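Local atomic coordinates of esterase (Rhizomucor miehei, PDB entry 4WY5), a protein that probably hydrolyses carboxylic esters, as an alpha/beta-hydrolase-fold carboxylesterase from a thermophilic fungus. Residues K204-N208 against G209-L213; I212-A215 against E216-K219; T258-D262 against V263-E267; Y304-T307 against I308-V312. One frame throughout, in Å; residues are numbered along the deposited sequence.

Interaction 1: residues K204-N208 against G209-L213; sequences KLFGN and GDYIL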
loop_
_atom_site.group_PDB
_atom_site.type_symbol
_atom_site.label_atom_id
_atom_site.label_comp_id
_atom_site.label_asym_id
_atom_site.label_seq_id
_atom_site.Cartn_x
_atom_site.Cartn_y
_atom_site.Cartn_z
ATOM N N LYS A 204 5.478 -22.635 -7.927
ATOM C CA LYS A 204 5.907 -23.826 -7.225
ATOM C C LYS A 204 5.461 -23.810 -5.757
ATOM O O LYS A 204 4.906 -24.800 -5.271
ATOM C CB LYS A 204 7.431 -23.952 -7.348
ATOM C CG LYS A 204 8.070 -25.070 -6.547
ATOM C CD LYS A 204 9.604 -25.054 -6.727
ATOM C CE LYS A 204 10.295 -24.075 -5.760
ATOM N NZ LYS A 204 11.788 -24.178 -5.765
ATOM N N LEU A 205 5.691 -22.698 -5.054
ATOM C CA LEU A 205 5.370 -22.617 -3.620
ATOM C C LEU A 205 3.886 -22.739 -3.260
ATOM O O LEU A 205 3.559 -23.319 -2.225
ATOM C CB LEU A 205 5.896 -21.316 -3.003
ATOM C CG LEU A 205 7.389 -20.952 -2.894
ATOM C CD1 LEU A 205 8.326 -21.763 -3.768
ATOM C CD2 LEU A 205 7.615 -19.453 -3.086
ATOM N N PHE A 206 2.996 -22.198 -4.092
ATOM C CA PHE A 206 1.571 -22.090 -3.724
ATOM C C PHE A 206 0.626 -22.796 -4.719
ATOM O O PHE A 206 -0.590 -22.617 -4.660
ATOM C CB PHE A 206 1.174 -20.606 -3.585
ATOM C CG PHE A 206 2.125 -19.801 -2.721
ATOM C CD1 PHE A 206 2.181 -20.006 -1.340
ATOM C CD2 PHE A 206 2.988 -18.872 -3.295
ATOM C CE1 PHE A 206 3.070 -19.287 -0.535
ATOM C CE2 PHE A 206 3.888 -18.147 -2.508
ATOM C CZ PHE A 206 3.938 -18.358 -1.123
ATOM N N GLY A 207 1.172 -23.612 -5.618
ATOM C CA GLY A 207 0.357 -24.189 -6.672
ATOM C C GLY A 207 -0.061 -25.644 -6.516
ATOM O O GLY A 207 -0.703 -26.185 -7.420
ATOM N N ASN A 208 0.236 -26.257 -5.369
ATOM C CA ASN A 208 0.061 -27.709 -5.206
ATOM C C ASN A 208 -1.341 -28.149 -4.746
ATOM O O ASN A 208 -1.585 -29.334 -4.511
ATOM C CB ASN A 208 1.191 -28.235 -4.266
ATOM C CG ASN A 208 0.729 -28.628 -2.826
ATOM O OD1 ASN A 208 -0.397 -28.391 -2.385
ATOM N ND2 ASN A 208 1.663 -29.212 -2.081
ATOM N N GLY A 209 -2.260 -27.200 -4.627
ATOM C CA GLY A 209 -3.617 -27.530 -4.229
ATOM C C GLY A 209 -3.912 -27.250 -2.761
ATOM O O GLY A 209 -5.005 -27.558 -2.281
ATOM N N ASP A 210 -2.958 -26.677 -2.026
ATOM C CA ASP A 210 -3.240 -26.356 -0.626
ATOM C C ASP A 210 -3.520 -24.860 -0.430
ATOM O O ASP A 210 -3.682 -24.408 0.700
ATOM C CB ASP A 210 -2.106 -26.813 0.317
ATOM C CG ASP A 210 -0.717 -26.449 -0.181
ATOM O OD1 ASP A 210 -0.576 -26.076 -1.364
ATOM O OD2 ASP A 210 0.252 -26.569 0.613
ATOM N N TYR A 211 -3.601 -24.104 -1.525
ATOM C CA TYR A 211 -4.059 -22.705 -1.475
ATOM C C TYR A 211 -5.201 -22.499 -2.469
ATOM O O TYR A 211 -5.347 -23.283 -3.416
ATOM C CB TYR A 211 -2.907 -21.732 -1.770
ATOM C CG TYR A 211 -1.811 -21.731 -0.718
ATOM C CD1 TYR A 211 -0.766 -22.657 -0.764
ATOM C CD2 TYR A 211 -1.830 -20.811 0.328
ATOM C CE1 TYR A 211 0.235 -22.663 0.200
ATOM C CE2 TYR A 211 -0.829 -20.797 1.300
ATOM C CZ TYR A 211 0.197 -21.729 1.232
ATOM O OH TYR A 211 1.179 -21.733 2.189
ATOM N N ILE A 212 -5.977 -21.427 -2.285
ATOM C CA ILE A 212 -7.245 -21.269 -3.008
ATOM C C ILE A 212 -7.123 -21.297 -4.552
ATOM O O ILE A 212 -8.020 -21.809 -5.223
ATOM C CB ILE A 212 -8.024 -19.967 -2.545
ATOM C CG1 ILE A 212 -9.337 -19.806 -3.319
ATOM C CG2 ILE A 212 -7.186 -18.711 -2.645
ATOM C CD1 ILE A 212 -9.903 -18.391 -3.310
ATOM N N LEU A 213 -6.041 -20.782 -5.137
ATOM C CA LEU A 213 -5.889 -20.915 -6.600
ATOM C C LEU A 213 -4.717 -21.842 -6.999
ATOM O O LEU A 213 -3.554 -21.454 -6.933
ATOM C CB LEU A 213 -5.706 -19.533 -7.241
ATOM C CG LEU A 213 -5.261 -19.489 -8.710
ATOM C CD1 LEU A 213 -6.318 -20.025 -9.646
ATOM C CD2 LEU A 213 -4.824 -18.081 -9.124
HETATM O O HOH W 1 -2.832 -24.495 -4.584
#

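Interaction 2: residues I212-A215 against E216-K219; sequences ILSA and EDLK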
loop_
_atom_site.group_PDB
_atom_site.type_symbol
_atom_site.label_atom_id
_atom_site.label_comp_id
_atom_site.label_asym_id
_atom_site.label_seq_id
_atom_site.Cartn_x
_atom_site.Cartn_y
_atom_site.Cartn_z
ATOM N N ILE A 212 -5.977 -21.427 -2.285
ATOM C CA ILE A 212 -7.245 -21.269 -3.008
ATOM C C ILE A 212 -7.123 -21.297 -4.552
ATOM O O ILE A 212 -8.020 -21.809 -5.223
ATOM C CB ILE A 212 -8.024 -19.967 -2.545
ATOM C CG1 ILE A 212 -9.337 -19.806 -3.319
ATOM C CG2 ILE A 212 -7.186 -18.711 -2.645
ATOM C CD1 ILE A 212 -9.903 -18.391 -3.310
ATOM N N LEU A 213 -6.041 -20.782 -5.137
ATOM C CA LEU A 213 -5.889 -20.915 -6.600
ATOM C C LEU A 213 -4.717 -21.842 -6.999
ATOM O O LEU A 213 -3.554 -21.454 -6.933
ATOM C CB LEU A 213 -5.706 -19.533 -7.241
ATOM C CG LEU A 213 -5.261 -19.489 -8.710
ATOM C CD1 LEU A 213 -6.318 -20.025 -9.646
ATOM C CD2 LEU A 213 -4.824 -18.081 -9.124
ATOM N N SER A 214 -5.038 -23.058 -7.442
ATOM C CA SER A 214 -4.029 -24.084 -7.770
ATOM C C SER A 214 -3.492 -24.056 -9.208
ATOM O O SER A 214 -4.093 -23.473 -10.109
ATOM C CB SER A 214 -4.613 -25.468 -7.495
ATOM O OG SER A 214 -5.500 -25.843 -8.536
ATOM N N ALA A 215 -2.358 -24.707 -9.426
ATOM C CA ALA A 215 -1.839 -24.869 -10.783
ATOM C C ALA A 215 -2.849 -25.610 -11.678
ATOM O O ALA A 215 -2.933 -25.356 -12.882
ATOM C CB ALA A 215 -0.515 -25.612 -10.760
ATOM N N GLU A 216 -3.625 -26.503 -11.065
ATOM C CA GLU A 216 -4.691 -27.251 -11.740
ATOM C C GLU A 216 -5.879 -26.361 -12.131
ATOM O O GLU A 216 -6.445 -26.508 -13.226
ATOM C CB GLU A 216 -5.170 -28.391 -10.829
ATOM C CG GLU A 216 -5.920 -29.525 -11.519
ATOM C CD GLU A 216 -6.920 -30.231 -10.590
ATOM O OE1 GLU A 216 -7.547 -29.550 -9.737
ATOM O OE2 GLU A 216 -7.064 -31.473 -10.703
ATOM N N ASP A 217 -6.252 -25.436 -11.241
ATOM C CA ASP A 217 -7.315 -24.480 -11.539
ATOM C C ASP A 217 -6.904 -23.608 -12.730
ATOM O O ASP A 217 -7.698 -23.377 -13.656
ATOM C CB ASP A 217 -7.626 -23.591 -10.321
ATOM C CG ASP A 217 -8.302 -24.349 -9.177
ATOM O OD1 ASP A 217 -8.988 -25.359 -9.429
ATOM O OD2 ASP A 217 -8.139 -23.931 -8.007
ATOM N N LEU A 218 -5.651 -23.154 -12.712
ATOM C CA LEU A 218 -5.126 -22.280 -13.761
ATOM C C LEU A 218 -5.196 -22.895 -15.151
ATOM O O LEU A 218 -5.487 -22.201 -16.129
ATOM C CB LEU A 218 -3.667 -21.912 -13.475
ATOM C CG LEU A 218 -3.305 -20.579 -12.813
ATOM C CD1 LEU A 218 -1.784 -20.406 -12.812
ATOM C CD2 LEU A 218 -3.995 -19.406 -13.485
ATOM N N LYS A 219 -4.919 -24.192 -15.235
ATOM C CA LYS A 219 -4.889 -24.875 -16.521
ATOM C C LYS A 219 -6.291 -24.925 -17.102
ATOM O O LYS A 219 -6.462 -24.823 -18.313
ATOM C CB LYS A 219 -4.304 -26.287 -16.397
ATOM C CG LYS A 219 -4.079 -26.941 -17.752
ATOM C CD LYS A 219 -4.522 -28.406 -17.794
ATOM C CE LYS A 219 -4.661 -28.904 -19.243
ATOM N NZ LYS A 219 -3.394 -28.787 -20.043
HETATM O O HOH W 2 -6.681 -28.320 -7.299
#

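Interaction 3: residues T258-D262 against V263-E267; sequences TAESD and VLRDE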
loop_
_atom_site.group_PDB
_atom_site.type_symbol
_atom_site.label_atom_id
_atom_site.label_comp_id
_atom_site.label_asym_id
_atom_site.label_seq_id
_atom_site.Cartn_x
_atom_site.Cartn_y
_atom_site.Cartn_z
ATOM N N THR A 258 -0.296 -6.973 -5.402
ATOM C CA THR A 258 0.072 -8.372 -5.518
ATOM C C THR A 258 -0.213 -9.053 -4.166
ATOM O O THR A 258 -0.202 -8.386 -3.129
ATOM C CB THR A 258 1.547 -8.487 -5.940
ATOM O OG1 THR A 258 1.633 -9.164 -7.197
ATOM C CG2 THR A 258 2.380 -9.163 -4.895
ATOM N N ALA A 259 -0.512 -10.353 -4.165
ATOM C CA ALA A 259 -0.772 -11.058 -2.905
ATOM C C ALA A 259 0.394 -11.983 -2.520
ATOM O O ALA A 259 0.936 -12.679 -3.376
ATOM C CB ALA A 259 -2.074 -11.859 -3.001
ATOM N N GLU A 260 0.784 -11.976 -1.241
ATOM C CA GLU A 260 1.973 -12.714 -0.800
ATOM C C GLU A 260 1.902 -14.218 -1.078
ATOM O O GLU A 260 2.872 -14.801 -1.552
ATOM C CB GLU A 260 2.249 -12.496 0.706
ATOM C CG GLU A 260 3.511 -13.257 1.177
ATOM C CD GLU A 260 3.870 -13.032 2.639
ATOM O OE1 GLU A 260 2.945 -13.084 3.489
ATOM O OE2 GLU A 260 5.077 -12.828 2.944
ATOM N N SER A 261 0.772 -14.848 -0.762
ATOM C CA SER A 261 0.623 -16.290 -0.965
ATOM C C SER A 261 -0.280 -16.569 -2.168
ATOM O O SER A 261 -1.467 -16.902 -2.012
ATOM C CB SER A 261 0.059 -16.961 0.293
ATOM O OG SER A 261 0.998 -16.928 1.364
ATOM N N ASP A 262 0.304 -16.463 -3.361
ATOM C CA ASP A 262 -0.447 -16.472 -4.608
ATOM C C ASP A 262 0.485 -16.863 -5.754
ATOM O O ASP A 262 1.500 -16.185 -5.970
ATOM C CB ASP A 262 -1.073 -15.078 -4.843
ATOM C CG ASP A 262 -1.911 -14.992 -6.121
ATOM O OD1 ASP A 262 -1.941 -15.971 -6.904
ATOM O OD2 ASP A 262 -2.542 -13.919 -6.353
ATOM N N VAL A 263 0.122 -17.908 -6.514
ATOM C CA VAL A 263 0.956 -18.380 -7.641
ATOM C C VAL A 263 1.274 -17.276 -8.656
ATOM O O VAL A 263 2.360 -17.270 -9.240
ATOM C CB VAL A 263 0.308 -19.583 -8.422
ATOM C CG1 VAL A 263 0.237 -20.806 -7.556
ATOM C CG2 VAL A 263 -1.082 -19.233 -8.935
ATOM N N LEU A 264 0.331 -16.343 -8.845
ATOM C CA LEU A 264 0.488 -15.236 -9.806
ATOM C C LEU A 264 1.319 -14.058 -9.270
ATOM O O LEU A 264 1.469 -13.034 -9.951
ATOM C CB LEU A 264 -0.888 -14.710 -10.233
ATOM C CG LEU A 264 -1.896 -15.679 -10.876
ATOM C CD1 LEU A 264 -3.223 -14.967 -11.143
ATOM C CD2 LEU A 264 -1.328 -16.260 -12.172
ATOM N N ARG A 265 1.876 -14.209 -8.069
ATOM C CA ARG A 265 2.531 -13.087 -7.390
ATOM C C ARG A 265 3.691 -12.474 -8.167
ATOM O O ARG A 265 3.694 -11.266 -8.462
ATOM C CB ARG A 265 3.034 -13.541 -6.018
ATOM C CG ARG A 265 3.685 -12.466 -5.185
ATOM C CD ARG A 265 4.240 -13.068 -3.902
ATOM N NE ARG A 265 5.541 -13.695 -4.113
ATOM C CZ ARG A 265 6.141 -14.490 -3.227
ATOM N NH1 ARG A 265 5.549 -14.771 -2.074
ATOM N NH2 ARG A 265 7.337 -15.006 -3.496
ATOM N N ASP A 266 4.645 -13.327 -8.533
ATOM C CA ASP A 266 5.912 -12.876 -9.078
ATOM C C ASP A 266 5.748 -12.357 -10.505
ATOM O O ASP A 266 6.471 -11.460 -10.932
ATOM C CB ASP A 266 6.944 -14.024 -9.069
ATOM C CG ASP A 266 7.351 -14.466 -7.665
ATOM O OD1 ASP A 266 6.988 -13.790 -6.684
ATOM O OD2 ASP A 266 8.052 -15.500 -7.545
ATOM N N GLU A 267 4.807 -12.927 -11.253
ATOM C CA GLU A 267 4.591 -12.455 -12.614
ATOM C C GLU A 267 3.854 -11.126 -12.578
ATOM O O GLU A 267 4.017 -10.286 -13.475
ATOM C CB GLU A 267 3.832 -13.493 -13.448
ATOM C CG GLU A 267 2.345 -13.616 -13.164
ATOM C CD GLU A 267 1.767 -14.868 -13.810
ATOM O OE1 GLU A 267 2.260 -15.966 -13.465
ATOM O OE2 GLU A 267 0.845 -14.764 -14.667
#

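Interaction 4: residues Y304-T307 against I308-V312; sequences YRFT and INTIV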
loop_
_atom_site.group_PDB
_atom_site.type_symbol
_atom_site.label_atom_id
_atom_site.label_comp_id
_atom_site.label_asym_id
_atom_site.label_seq_id
_atom_site.Cartn_x
_atom_site.Cartn_y
_atom_site.Cartn_z
ATOM N N TYR A 304 -8.307 -6.266 3.611
ATOM C CA TYR A 304 -9.438 -5.826 2.772
ATOM C C TYR A 304 -9.658 -4.319 2.963
ATOM O O TYR A 304 -9.843 -3.577 1.990
ATOM C CB TYR A 304 -10.757 -6.567 3.093
ATOM C CG TYR A 304 -11.946 -5.970 2.339
ATOM C CD1 TYR A 304 -12.277 -6.411 1.052
ATOM C CD2 TYR A 304 -12.703 -4.927 2.893
ATOM C CE1 TYR A 304 -13.334 -5.853 0.344
ATOM C CE2 TYR A 304 -13.757 -4.348 2.192
ATOM C CZ TYR A 304 -14.065 -4.820 0.916
ATOM O OH TYR A 304 -15.105 -4.273 0.209
ATOM N N ARG A 305 -9.651 -3.874 4.217
ATOM C CA ARG A 305 -9.859 -2.456 4.541
ATOM C C ARG A 305 -8.724 -1.552 3.974
ATOM O O ARG A 305 -8.984 -0.526 3.349
ATOM C CB ARG A 305 -9.987 -2.304 6.068
ATOM C CG ARG A 305 -10.416 -0.935 6.582
ATOM C CD ARG A 305 -10.712 -0.946 8.106
ATOM N NE ARG A 305 -9.592 -1.433 8.924
ATOM C CZ ARG A 305 -9.552 -2.620 9.545
ATOM N NH1 ARG A 305 -10.584 -3.461 9.469
ATOM N NH2 ARG A 305 -8.483 -2.966 10.261
ATOM N N PHE A 306 -7.472 -1.955 4.168
ATOM C CA PHE A 306 -6.323 -1.219 3.623
ATOM C C PHE A 306 -6.464 -1.058 2.105
ATOM O O PHE A 306 -6.303 0.026 1.566
ATOM C CB PHE A 306 -5.005 -1.948 3.969
ATOM C CG PHE A 306 -3.802 -1.479 3.170
ATOM C CD1 PHE A 306 -3.032 -0.385 3.589
ATOM C CD2 PHE A 306 -3.439 -2.128 1.998
ATOM C CE1 PHE A 306 -1.920 0.050 2.847
ATOM C CE2 PHE A 306 -2.338 -1.702 1.244
ATOM C CZ PHE A 306 -1.575 -0.606 1.670
ATOM N N THR A 307 -6.822 -2.133 1.417
ATOM C CA THR A 307 -6.786 -2.109 -0.041
ATOM C C THR A 307 -7.892 -1.218 -0.589
ATOM O O THR A 307 -7.651 -0.425 -1.508
ATOM C CB THR A 307 -6.890 -3.531 -0.631
ATOM O OG1 THR A 307 -5.850 -4.350 -0.070
ATOM C CG2 THR A 307 -6.751 -3.489 -2.141
ATOM N N ILE A 308 -9.088 -1.295 -0.004
ATOM C CA ILE A 308 -10.170 -0.383 -0.417
ATOM C C ILE A 308 -9.790 1.094 -0.176
ATOM O O ILE A 308 -9.825 1.898 -1.108
ATOM C CB ILE A 308 -11.493 -0.696 0.320
ATOM C CG1 ILE A 308 -12.074 -2.031 -0.172
ATOM C CG2 ILE A 308 -12.510 0.415 0.082
ATOM C CD1 ILE A 308 -12.418 -2.038 -1.670
ATOM N N ASN A 309 -9.374 1.441 1.043
ATOM C CA ASN A 309 -8.995 2.826 1.345
ATOM C C ASN A 309 -7.849 3.362 0.476
ATOM O O ASN A 309 -7.843 4.534 0.102
ATOM C CB ASN A 309 -8.588 2.973 2.822
ATOM C CG ASN A 309 -9.761 2.819 3.772
ATOM O OD1 ASN A 309 -10.918 2.798 3.350
ATOM N ND2 ASN A 309 -9.468 2.760 5.079
ATOM N N THR A 310 -6.888 2.499 0.155
ATOM C CA THR A 310 -5.699 2.902 -0.592
ATOM C C THR A 310 -6.024 3.176 -2.077
ATOM O O THR A 310 -5.507 4.126 -2.668
ATOM C CB THR A 310 -4.592 1.820 -0.456
ATOM O OG1 THR A 310 -4.242 1.672 0.931
ATOM C CG2 THR A 310 -3.350 2.194 -1.245
ATOM N N ILE A 311 -6.865 2.326 -2.671
ATOM C CA ILE A 311 -7.415 2.587 -3.996
ATOM C C ILE A 311 -8.212 3.903 -4.030
ATOM O O ILE A 311 -8.023 4.736 -4.927
ATOM C CB ILE A 311 -8.356 1.438 -4.467
ATOM C CG1 ILE A 311 -7.583 0.131 -4.679
ATOM C CG2 ILE A 311 -9.085 1.817 -5.762
ATOM C CD1 ILE A 311 -8.497 -1.044 -5.054
ATOM N N VAL A 312 -9.071 4.111 -3.035
ATOM C CA VAL A 312 -9.890 5.323 -3.004
ATOM C C VAL A 312 -9.022 6.581 -2.990
ATOM O O VAL A 312 -9.312 7.544 -3.703
ATOM C CB VAL A 312 -10.852 5.321 -1.782
ATOM C CG1 VAL A 312 -11.449 6.706 -1.522
ATOM C CG2 VAL A 312 -11.964 4.292 -1.996
#

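Interaction 1: residues K204-N208 against G209-L213
Leu205, in helix 201-206, brings its carbonyl O to 4.2 Å from Tyr211 CE1, and its own CB lies over the centre of one face of the Phe206 ring. Phe206 carries the main contact. Its CD1 edge points at one face of the Tyr211 ring, offset toward the rim, with Phe206 CD1 3.6 Å from Tyr211 CE1. The planes stand at 89° and the centroids are 5.2 Å apart, a T-shaped (edge-to-face) pair. Tyr211 keeps CG beside its backbone N (chi1 -66°), which turns its ring back toward Phe206. The pair sits where the chain leaves helix 201-206 and loops toward helix 215-225, near the surface of the alpha/beta-hydrolase domain; Phe206 also packs on Ser261. A water fills the inside of this loop: it donates to Phe206 O at 2.9 Å and accepts from Gly209 N at 2.8 Å and, at 3.2 Å, from Tyr211 N. Beyond Gly207, whose backbone bonds to Ala215, Asn208 leads into the turn. Gly209 follows with positive phi (101°), a backbone shape that glycine adopts readily.

Interaction 2: residues I212-A215 against E216-K219
The extended backbone of Ser214 turns into helical geometry at Ala215, and the first i to i+4 bond of helix 215-225 runs from Leu218 N to Ser214 O at 3.1 Å, followed by Lys219 N to Ala215 O at 3.3 Å. Ser214 occupies the N-cap position. With chi1 at 77°, its OG stands over the backbone, flanked by N and C, and comes in under the opening turn, where it accepts from Asp217 N at 2.8 Å with an N-H...O angle of 156°. The return bond is longer: Ser214 N donates to Asp217 OD2 at 3.3 Å, almost straight at 174° but arriving from above the carboxylate plane. The side chain of Asp217 folds back alongside its own backbone N, toward the cap. A water joins the cap to the next side chain, lying 3.0 Å from Ser214 OG and donating to Glu216 OE1 at 2.9 Å. On the apolar flank Leu213 runs antiparallel alongside Asp217, with Leu213 CD1 3.9 Å from Asp217 CB; the same methyl reaches Leu218 CG at 4.4 Å. Beyond the turn, Leu213 packs on His292 and Leu218 on His197, while Asp217 rests against Ile25. The negative carboxylate of Asp217 beside the amino end of the helix probably interacts favourably with the helix dipole. Reciprocal bonds between the N-cap serine and the residue three further on are the signature of a capping box, here starting helix 215-225.

Interaction 3: residues T258-D262 against V263-E267
Arg265 lays its aliphatic stem along the end of strand 254-259: CG lies 3.6 Å from Thr258 CG2 and CD passes beside the carbonyls of Ala259 and Glu260. The contact is the strand-to-helix corner of the beta-alpha-beta unit formed by strand 254-259, helix 265-277 and strand 282-287 in the alpha/beta-hydrolase fold. Asp262 to Arg265 makes a type I beta turn, closed by Arg265 N to Asp262 O at 2.9 Å. The carboxylate of Asp262 works in two directions. OD1 accepts from Leu264 N at 3.0 Å, the donor standing 60° out of the carboxylate plane, a capping bond just ahead of the helix; OD2 bonds to His292 ND1. With Ser161 these residues fit a Ser-His-Asp charge relay, so Asp262 is probably its acidic member, and the capping bond probably helps hold its carboxylate in place. The bend of Arg265 at chi3 (81°) turns the guanidinium toward Glu260 O. Asp266 OD1 meets the NE edge of the guanidinium, nearly in its plane, at 3.0 Å from Arg265 NE, in a salt bridge, while Asp266 OD2 is held by Ser202 N. Helix 201-206 flanks the arginine through Ser202 and Phe206. Arg265 NH1 donates to Glu260 O at 2.7 Å, lying in the carbonyl plane while the oxygen is tilted 21° out of the guanidinium plane.

Interaction 4: residues Y304-T307 against I308-V312
Phe306 O accepts two bonds from Thr310: the hydroxyl OG1 donates at 2.7 Å from above the carbonyl plane, and the backbone N at 2.9 Å nearly in line with the C=O bond. This is the side-chain-to-backbone bond of a threonine inside an alpha-helix, here helix 302-319, whose i to i+4 ladder continues with Ile308 N to Tyr304 O, Asn309 N to Arg305 O and Ile311 N to Thr307 O. Thr310 places OG1 beside its own backbone N (chi1 -61°), and with Phe306 CG anti to its own backbone N (chi1 165°) the oxygen comes to lie over the centre of one face of the ring, 3.4 Å above its plane. Phe306 and Thr310 both pack on Thr310 of the second subunit, and Asn309 ND2 bonds to Asp317 of that subunit, which puts this side of the helix in the dimer interface. Thr307, Thr310 and Ile311 also touch Phe257 of strand 254-259, while Ile308 packs on helix 100-110, where Asp105 takes the Tyr304 hydroxyl. Tyr304 and Ile308 make a CH-pi contact: Ile308 CG1 stands over one face of the ring, offset toward its rim, 3.9 Å from the centroid of Tyr304 and 3.6 Å from its CZ.

Overall arrangement
Following the chain, interaction 1 folds helix 201-206 back on the loop that follows it, and interaction 2 begins where it ends, sharing Ile212 and Leu213 and starting helix 215-225. A probable bond from Gly207 O to Ala215 N, 3.0 Å, closes the loop between the two helices. Interaction 3 is the corner between strand 254-259 and helix 265-277. It touches both earlier contacts, among others through Val263: CG1 lies 3.5 Å from Gly207 CA and CG2 3.9 Å from Leu213 O. Interaction 4, in helix 302-319, stands apart, its centre about 18 Å from that of interaction 3. Interactions 1 and 2 overlap, 3 and 4 follow in series, and none nests within or crosses another.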